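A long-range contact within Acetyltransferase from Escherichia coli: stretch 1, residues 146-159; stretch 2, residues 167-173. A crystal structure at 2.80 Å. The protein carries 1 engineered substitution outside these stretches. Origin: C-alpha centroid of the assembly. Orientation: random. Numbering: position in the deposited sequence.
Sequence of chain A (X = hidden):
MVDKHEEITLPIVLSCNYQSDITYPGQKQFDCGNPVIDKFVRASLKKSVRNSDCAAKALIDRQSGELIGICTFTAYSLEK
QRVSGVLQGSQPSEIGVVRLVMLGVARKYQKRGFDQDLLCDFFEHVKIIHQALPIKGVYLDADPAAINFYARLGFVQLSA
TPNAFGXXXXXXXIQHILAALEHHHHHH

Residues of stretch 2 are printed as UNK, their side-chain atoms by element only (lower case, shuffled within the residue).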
ATOM      1  N   ALA A 146      15.251  -8.134 -19.046  1.00 49.66           N
ATOM      2  CA  ALA A 146      15.423  -7.114 -18.020  1.00 43.56           C
ATOM      3  C   ALA A 146      15.841  -7.685 -16.669  1.00 42.20           C
ATOM      4  O   ALA A 146      15.894  -6.930 -15.691  1.00 38.51           O
ATOM      5  CB  ALA A 146      14.137  -6.297 -17.855  1.00 37.61           C
ATOM      6  N   ILE A 147      16.144  -8.984 -16.580  1.00 45.59           N
ATOM      7  CA  ILE A 147      16.559  -9.567 -15.305  1.00 49.77           C
ATOM      8  C   ILE A 147      17.866  -8.945 -14.835  1.00 54.29           C
ATOM      9  O   ILE A 147      18.028  -8.622 -13.652  1.00 52.18           O
ATOM     10  CB  ILE A 147      16.681 -11.096 -15.426  1.00 49.63           C
ATOM     11  CG1 ILE A 147      15.383 -11.702 -15.955  1.00 52.40           C
ATOM     12  CG2 ILE A 147      17.039 -11.709 -14.084  1.00 47.00           C
ATOM     13  CD1 ILE A 147      15.466 -13.197 -16.172  1.00 54.21           C
ATOM     14  N   ASN A 148      18.821  -8.767 -15.750  1.00 63.17           N
ATOM     15  CA  ASN A 148      20.112  -8.211 -15.363  1.00 65.55           C
ATOM     16  C   ASN A 148      19.984  -6.770 -14.890  1.00 63.10           C
ATOM     17  O   ASN A 148      20.758  -6.330 -14.034  1.00 64.70           O
ATOM     18  CB  ASN A 148      21.096  -8.308 -16.529  1.00 68.42           C
ATOM     19  CG  ASN A 148      21.964  -9.547 -16.450  1.00 73.15           C
ATOM     20  OD1 ASN A 148      21.822 -10.471 -17.251  1.00 75.79           O
ATOM     21  ND2 ASN A 148      22.867  -9.576 -15.473  1.00 74.73           N
ATOM     22  N   PHE A 149      19.014  -6.025 -15.423  1.00 56.63           N
ATOM     23  CA  PHE A 149      18.827  -4.640 -15.007  1.00 51.70           C
ATOM     24  C   PHE A 149      18.420  -4.556 -13.539  1.00 49.24           C
ATOM     25  O   PHE A 149      19.097  -3.909 -12.730  1.00 47.77           O
ATOM     26  CB  PHE A 149      17.786  -3.960 -15.901  1.00 49.06           C
ATOM     27  CG  PHE A 149      17.366  -2.603 -15.418  1.00 46.05           C
ATOM     28  CD1 PHE A 149      18.223  -1.521 -15.524  1.00 44.20           C
ATOM     29  CD2 PHE A 149      16.113  -2.409 -14.857  1.00 45.81           C
ATOM     30  CE1 PHE A 149      17.838  -0.268 -15.079  1.00 40.59           C
ATOM     31  CE2 PHE A 149      15.723  -1.160 -14.409  1.00 42.16           C
ATOM     32  CZ  PHE A 149      16.587  -0.088 -14.522  1.00 39.59           C
ATOM     33  N   TYR A 150      17.312  -5.209 -13.175  1.00 46.14           N
ATOM     34  CA  TYR A 150      16.850  -5.156 -11.791  1.00 44.37           C
ATOM     35  C   TYR A 150      17.847  -5.827 -10.852  1.00 46.52           C
ATOM     36  O   TYR A 150      18.038  -5.377  -9.716  1.00 44.89           O
ATOM     37  CB  TYR A 150      15.468  -5.802 -11.667  1.00 43.35           C
ATOM     38  CG  TYR A 150      14.386  -5.124 -12.489  1.00 43.95           C
ATOM     39  CD1 TYR A 150      13.904  -3.863 -12.146  1.00 43.06           C
ATOM     40  CD2 TYR A 150      13.845  -5.749 -13.606  1.00 44.56           C
ATOM     41  CE1 TYR A 150      12.914  -3.245 -12.899  1.00 42.91           C
ATOM     42  CE2 TYR A 150      12.859  -5.141 -14.363  1.00 44.29           C
ATOM     43  CZ  TYR A 150      12.395  -3.891 -14.009  1.00 44.34           C
ATOM     44  OH  TYR A 150      11.411  -3.294 -14.770  1.00 41.58           O
ATOM     45  N   ALA A 151      18.498  -6.901 -11.311  1.00 50.05           N
ATOM     46  CA  ALA A 151      19.530  -7.537 -10.499  1.00 50.86           C
ATOM     47  C   ALA A 151      20.708  -6.603 -10.272  1.00 53.67           C
ATOM     48  O   ALA A 151      21.325  -6.629  -9.201  1.00 54.04           O
ATOM     49  CB  ALA A 151      20.005  -8.833 -11.157  1.00 49.70           C
ATOM     50  N   ARG A 152      21.024  -5.764 -11.259  1.00 55.75           N
ATOM     51  CA  ARG A 152      22.132  -4.830 -11.123  1.00 56.70           C
ATOM     52  C   ARG A 152      21.835  -3.690 -10.163  1.00 54.53           C
ATOM     53  O   ARG A 152      22.748  -2.924  -9.841  1.00 55.94           O
ATOM     54  CB  ARG A 152      22.524  -4.265 -12.491  1.00 55.37           C
ATOM     55  CG  ARG A 152      23.591  -5.085 -13.195  1.00 57.60           C
ATOM     56  CD  ARG A 152      24.197  -4.339 -14.368  1.00 60.19           C
ATOM     57  NE  ARG A 152      23.405  -4.492 -15.583  1.00 60.36           N
ATOM     58  CZ  ARG A 152      22.549  -3.581 -16.034  1.00 58.61           C
ATOM     59  NH1 ARG A 152      22.378  -2.448 -15.366  1.00 58.39           N
ATOM     60  NH2 ARG A 152      21.869  -3.803 -17.152  1.00 56.99           N
ATOM     61  N   LEU A 153      20.597  -3.557  -9.692  1.00 48.71           N
ATOM     62  CA  LEU A 153      20.226  -2.471  -8.796  1.00 43.12           C
ATOM     63  C   LEU A 153      19.600  -2.989  -7.505  1.00 42.97           C
ATOM     64  O   LEU A 153      18.826  -2.281  -6.857  1.00 45.52           O
ATOM     65  CB  LEU A 153      19.292  -1.488  -9.500  1.00 36.97           C
ATOM     66  CG  LEU A 153      19.804  -1.009 -10.861  1.00 38.13           C
ATOM     67  CD1 LEU A 153      18.661  -0.581 -11.747  1.00 35.94           C
ATOM     68  CD2 LEU A 153      20.807   0.122 -10.699  1.00 40.34           C
ATOM     69  N   GLY A 154      19.922  -4.227  -7.119  1.00 39.80           N
ATOM     70  CA  GLY A 154      19.617  -4.747  -5.796  1.00 42.01           C
ATOM     71  C   GLY A 154      18.693  -5.950  -5.793  1.00 43.48           C
ATOM     72  O   GLY A 154      18.745  -6.760  -4.860  1.00 44.53           O
ATOM     73  N   PHE A 155      17.839  -6.076  -6.806  1.00 42.41           N
ATOM     74  CA  PHE A 155      16.828  -7.128  -6.798  1.00 40.84           C
ATOM     75  C   PHE A 155      17.474  -8.507  -6.847  1.00 40.31           C
ATOM     76  O   PHE A 155      18.400  -8.748  -7.628  1.00 41.53           O
ATOM     77  CB  PHE A 155      15.868  -6.948  -7.973  1.00 39.69           C
ATOM     78  CG  PHE A 155      14.881  -5.831  -7.786  1.00 39.06           C
ATOM     79  CD1 PHE A 155      15.203  -4.536  -8.158  1.00 39.06           C
ATOM     80  CD2 PHE A 155      13.630  -6.075  -7.244  1.00 39.37           C
ATOM     81  CE1 PHE A 155      14.295  -3.506  -7.995  1.00 39.16           C
ATOM     82  CE2 PHE A 155      12.717  -5.049  -7.075  1.00 37.15           C
ATOM     83  CZ  PHE A 155      13.050  -3.762  -7.452  1.00 37.48           C
ATOM     84  N   VAL A 156      16.988  -9.409  -6.000  1.00 40.99           N
ATOM     85  CA  VAL A 156      17.448 -10.793  -5.950  1.00 44.52           C
ATOM     86  C   VAL A 156      16.364 -11.679  -6.550  1.00 47.51           C
ATOM     87  O   VAL A 156      15.182 -11.547  -6.206  1.00 47.77           O
ATOM     88  CB  VAL A 156      17.793 -11.224  -4.512  1.00 44.52           C
ATOM     89  CG1 VAL A 156      16.691 -10.817  -3.547  1.00 42.91           C
ATOM     90  CG2 VAL A 156      18.024 -12.723  -4.446  1.00 46.97           C
ATOM     91  N   GLN A 157      16.763 -12.568  -7.456  1.00 48.85           N
ATOM     92  CA  GLN A 157      15.801 -13.453  -8.095  1.00 47.05           C
ATOM     93  C   GLN A 157      15.370 -14.553  -7.131  1.00 47.01           C
ATOM     94  O   GLN A 157      16.194 -15.143  -6.426  1.00 48.96           O
ATOM     95  CB  GLN A 157      16.397 -14.062  -9.362  1.00 47.19           C
ATOM     96  CG  GLN A 157      15.410 -14.881 -10.174  1.00 50.26           C
ATOM     97  CD  GLN A 157      15.935 -15.231 -11.549  1.00 52.49           C
ATOM     98  OE1 GLN A 157      16.873 -14.606 -12.047  1.00 52.34           O
ATOM     99  NE2 GLN A 157      15.337 -16.244 -12.170  1.00 54.57           N
ATOM    100  N   LEU A 158      14.069 -14.827  -7.103  1.00 46.36           N
ATOM    101  CA  LEU A 158      13.507 -15.807  -6.182  1.00 48.78           C
ATOM    102  C   LEU A 158      13.361 -17.195  -6.789  1.00 53.69           C
ATOM    103  O   LEU A 158      13.373 -18.184  -6.049  1.00 55.18           O
ATOM    104  CB  LEU A 158      12.138 -15.333  -5.679  1.00 47.93           C
ATOM    105  CG  LEU A 158      12.138 -13.972  -4.975  1.00 47.10           C
ATOM    106  CD1 LEU A 158      10.772 -13.302  -5.082  1.00 45.13           C
ATOM    107  CD2 LEU A 158      12.557 -14.120  -3.519  1.00 47.26           C
ATOM    108  N   SER A 159      13.235 -17.295  -8.111  1.00 54.59           N
ATOM    109  CA  SER A 159      13.040 -18.581  -8.762  1.00 57.18           C
ATOM    110  C   SER A 159      13.412 -18.450 -10.232  1.00 59.28           C
ATOM    111  O   SER A 159      13.357 -17.359 -10.803  1.00 57.09           O
ATOM    112  CB  SER A 159      11.592 -19.066  -8.613  1.00 56.46           C
ATOM    113  OG  SER A 159      11.418 -20.359  -9.163  1.00 61.62           O
ATOM    114  N   UNK A 167       8.659 -13.987 -17.491  1.00102.13           N
ATOM    115  CA  UNK A 167       8.913 -13.230 -16.242  1.00105.59           C
ATOM    116  C   UNK A 167       9.198 -14.164 -15.058  1.00 44.23           C
ATOM    117  O   UNK A 167       8.511 -15.189 -14.911  1.00 45.63           O
ATOM    118  c   UNK A 167       7.742 -12.324 -15.955  1.00106.60           C
ATOM    119  N   UNK A 168      10.185 -13.770 -14.248  1.00 43.64           N
ATOM    120  CA  UNK A 168      10.657 -14.452 -13.044  1.00 44.53           C
ATOM    121  C   UNK A 168      10.430 -13.543 -11.840  1.00 42.57           C
ATOM    122  O   UNK A 168      10.507 -12.314 -11.973  1.00 40.76           O
ATOM    123  c   UNK A 168      12.973 -13.664 -13.629  1.00 44.74           C
ATOM    124  c   UNK A 168      12.139 -14.846 -13.162  1.00 46.02           C
ATOM    125  c   UNK A 168      12.305 -16.037 -14.098  1.00 48.50           C
ATOM    126  N   UNK A 169      10.150 -14.088 -10.659  1.00 42.99           N
ATOM    127  CA  UNK A 169       9.941 -13.228  -9.489  1.00 41.26           C
ATOM    128  C   UNK A 169      11.256 -12.683  -8.954  1.00 41.06           C
ATOM    129  O   UNK A 169      12.253 -13.400  -8.843  1.00 42.78           O
ATOM    130  c   UNK A 169       9.275 -14.167  -8.477  1.00 42.24           C
ATOM    131  c   UNK A 169       9.775 -15.518  -8.846  1.00 44.83           C
ATOM    132  c   UNK A 169       9.929 -15.512 -10.347  1.00 45.19           C
ATOM    133  N   UNK A 170      11.250 -11.391  -8.635  1.00 39.12           N
ATOM    134  CA  UNK A 170      12.402 -10.724  -8.044  1.00 42.55           C
ATOM    135  C   UNK A 170      11.926  -9.836  -6.902  1.00 41.22           C
ATOM    136  O   UNK A 170      10.794  -9.342  -6.910  1.00 37.76           O
ATOM    137  c   UNK A 170      13.179  -9.895  -9.083  1.00 41.89           C
ATOM    138  s   UNK A 170      14.819  -9.824 -11.335  1.00 39.88           S
ATOM    139  c   UNK A 170      16.279 -10.026 -10.316  1.00 41.20           C
ATOM    140  c   UNK A 170      13.576 -10.670 -10.336  1.00 39.94           C
ATOM    141  N   UNK A 171      12.798  -9.638  -5.915  1.00 43.54           N
ATOM    142  CA  UNK A 171      12.431  -8.938  -4.693  1.00 42.60           C
ATOM    143  C   UNK A 171      13.570  -8.034  -4.247  1.00 42.63           C
ATOM    144  O   UNK A 171      14.748  -8.359  -4.420  1.00 42.78           O
ATOM    145  c   UNK A 171      12.028  -8.485  -0.065  1.00 39.64           C
ATOM    146  c   UNK A 171       9.850  -8.224  -1.017  1.00 39.38           C
ATOM    147  c   UNK A 171      10.722  -8.052   0.043  1.00 38.34           C
ATOM    148  c   UNK A 171      12.462  -9.088  -1.232  1.00 40.83           C
ATOM    149  c   UNK A 171      12.073  -9.925  -3.571  1.00 42.46           C
ATOM    150  c   UNK A 171      11.600  -9.264  -2.304  1.00 42.13           C
ATOM    151  c   UNK A 171      10.289  -8.826  -2.182  1.00 41.09           C
ATOM    152  N   UNK A 172      13.203  -6.894  -3.665  1.00 40.83           N
ATOM    153  CA  UNK A 172      14.165  -5.949  -3.100  1.00 40.39           C
ATOM    154  C   UNK A 172      13.585  -5.411  -1.800  1.00 37.46           C
ATOM    155  O   UNK A 172      12.566  -4.714  -1.818  1.00 32.52           O
ATOM    156  c   UNK A 172      15.643  -2.684  -4.663  1.00 38.07           C
ATOM    157  c   UNK A 172      14.467  -4.813  -4.077  1.00 39.23           C
ATOM    158  c   UNK A 172      16.817  -4.416  -3.287  1.00 38.22           C
ATOM    159  c   UNK A 172      15.478  -3.766  -3.610  1.00 38.54           C
ATOM    160  N   UNK A 173      14.231  -5.726  -0.680  1.00 39.71           N
ATOM    161  CA  UNK A 173      13.718  -5.333   0.624  1.00 38.69           C
ATOM    162  C   UNK A 173      13.728  -3.814   0.778  1.00 41.78           C
ATOM    163  O   UNK A 173      14.489  -3.097   0.120  1.00 44.56           O
ATOM    164  c   UNK A 173      14.537  -5.984   1.738  1.00 37.24           C
TER

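Position 167 carries one side-chain carbon and nothing beyond it, the signature of alanine. Its CA-to-CB bond points away from stretch 1, and its side chain stays clear of that stretch, so Ala167 leads into the strand without taking part in the contact.

At position 168 there are three side-chain carbons, and the coordinates place one of them within bonding distance of both others and of CA. The CB of position 168 points toward stretch 1 and lies 3.7 Å from Ser159 O. A fork directly at CB, with no further atoms, defines valine. With the residue named Val168, its CG2 is 3.6 Å from Ile147 CD1, and its CG1 is 3.6 Å from Gln157 NE2. Gln157 NE2 donates to Ser159 O at 2.7 Å, within its own stretch.

Position 169 also has three carbons, but here the last closes onto the backbone N. The CB of position 169 sits 3.8 Å from Leu158 CD1. The closure makes a five-membered ring that only proline has. In Pro169 the ring nitrogen has no hydrogen to donate, yet the carbonyl remains free to accept: Leu158 N donates to Pro169 O at 2.9 Å with an almost linear angle of 177°.

Position 170 shows an unbranched chain of two carbons, a sulfur and a terminal carbon. The sulfur of position 170 lies 4.0 Å from Ile147 CG2 and 4.1 Å from Tyr150 CB. Sulfur flanked by carbon on both sides makes a thioether, hence methionine. With chi angles m, t and p, Met170 brings its CE to 4.0 Å from Ala151 CB and 3.9 Å from Phe155 CB. The chain thus reaches from the strand to the helix, and 133 Å² of the residue is covered by stretch 1, the largest covered area of any residue in the two stretches.

At position 171 one carbon leads to a ring of six, with no oxygen attached. The CB of position 171 packs 3.9 Å from Leu158 CD1. The bare ring means phenylalanine rather than tyrosine. Phe171 pairs with Val156 through two backbone hydrogen bonds, Val156 N to Phe171 O at 2.9 Å and Phe171 N to Val156 O at 3.1 Å.

Position 172 has four carbons, forked at the second. The CB of position 172 lies 3.6 Å from the centroid of the Phe155 ring, 17° off its normal, a CH-pi contact over the face. The fork identifies leucine. The CD1 of Leu172 approaches Gly154 O at 3.4 Å; an ideal CB on Gly154 would fall 2.8 Å from that same Leu172 CD1, a clash.

Position 173 again has a single carbon: alanine. Ala173 makes no contact with stretch 1 and occupies the N-cap position before a helix.

The contact works by joining antiparallel backbone pairing to apolar packing. Val156 with Phe171 forms the hydrogen-bonded pair, and Gln157 with Met170 the adjacent non-hydrogen-bonded one. Alternation directs Met170 to the opposite sheet face from Phe171, where it meets the helix. Together the stretches bury 732 Å².

Stretch 2 167-173: AVPMFLA
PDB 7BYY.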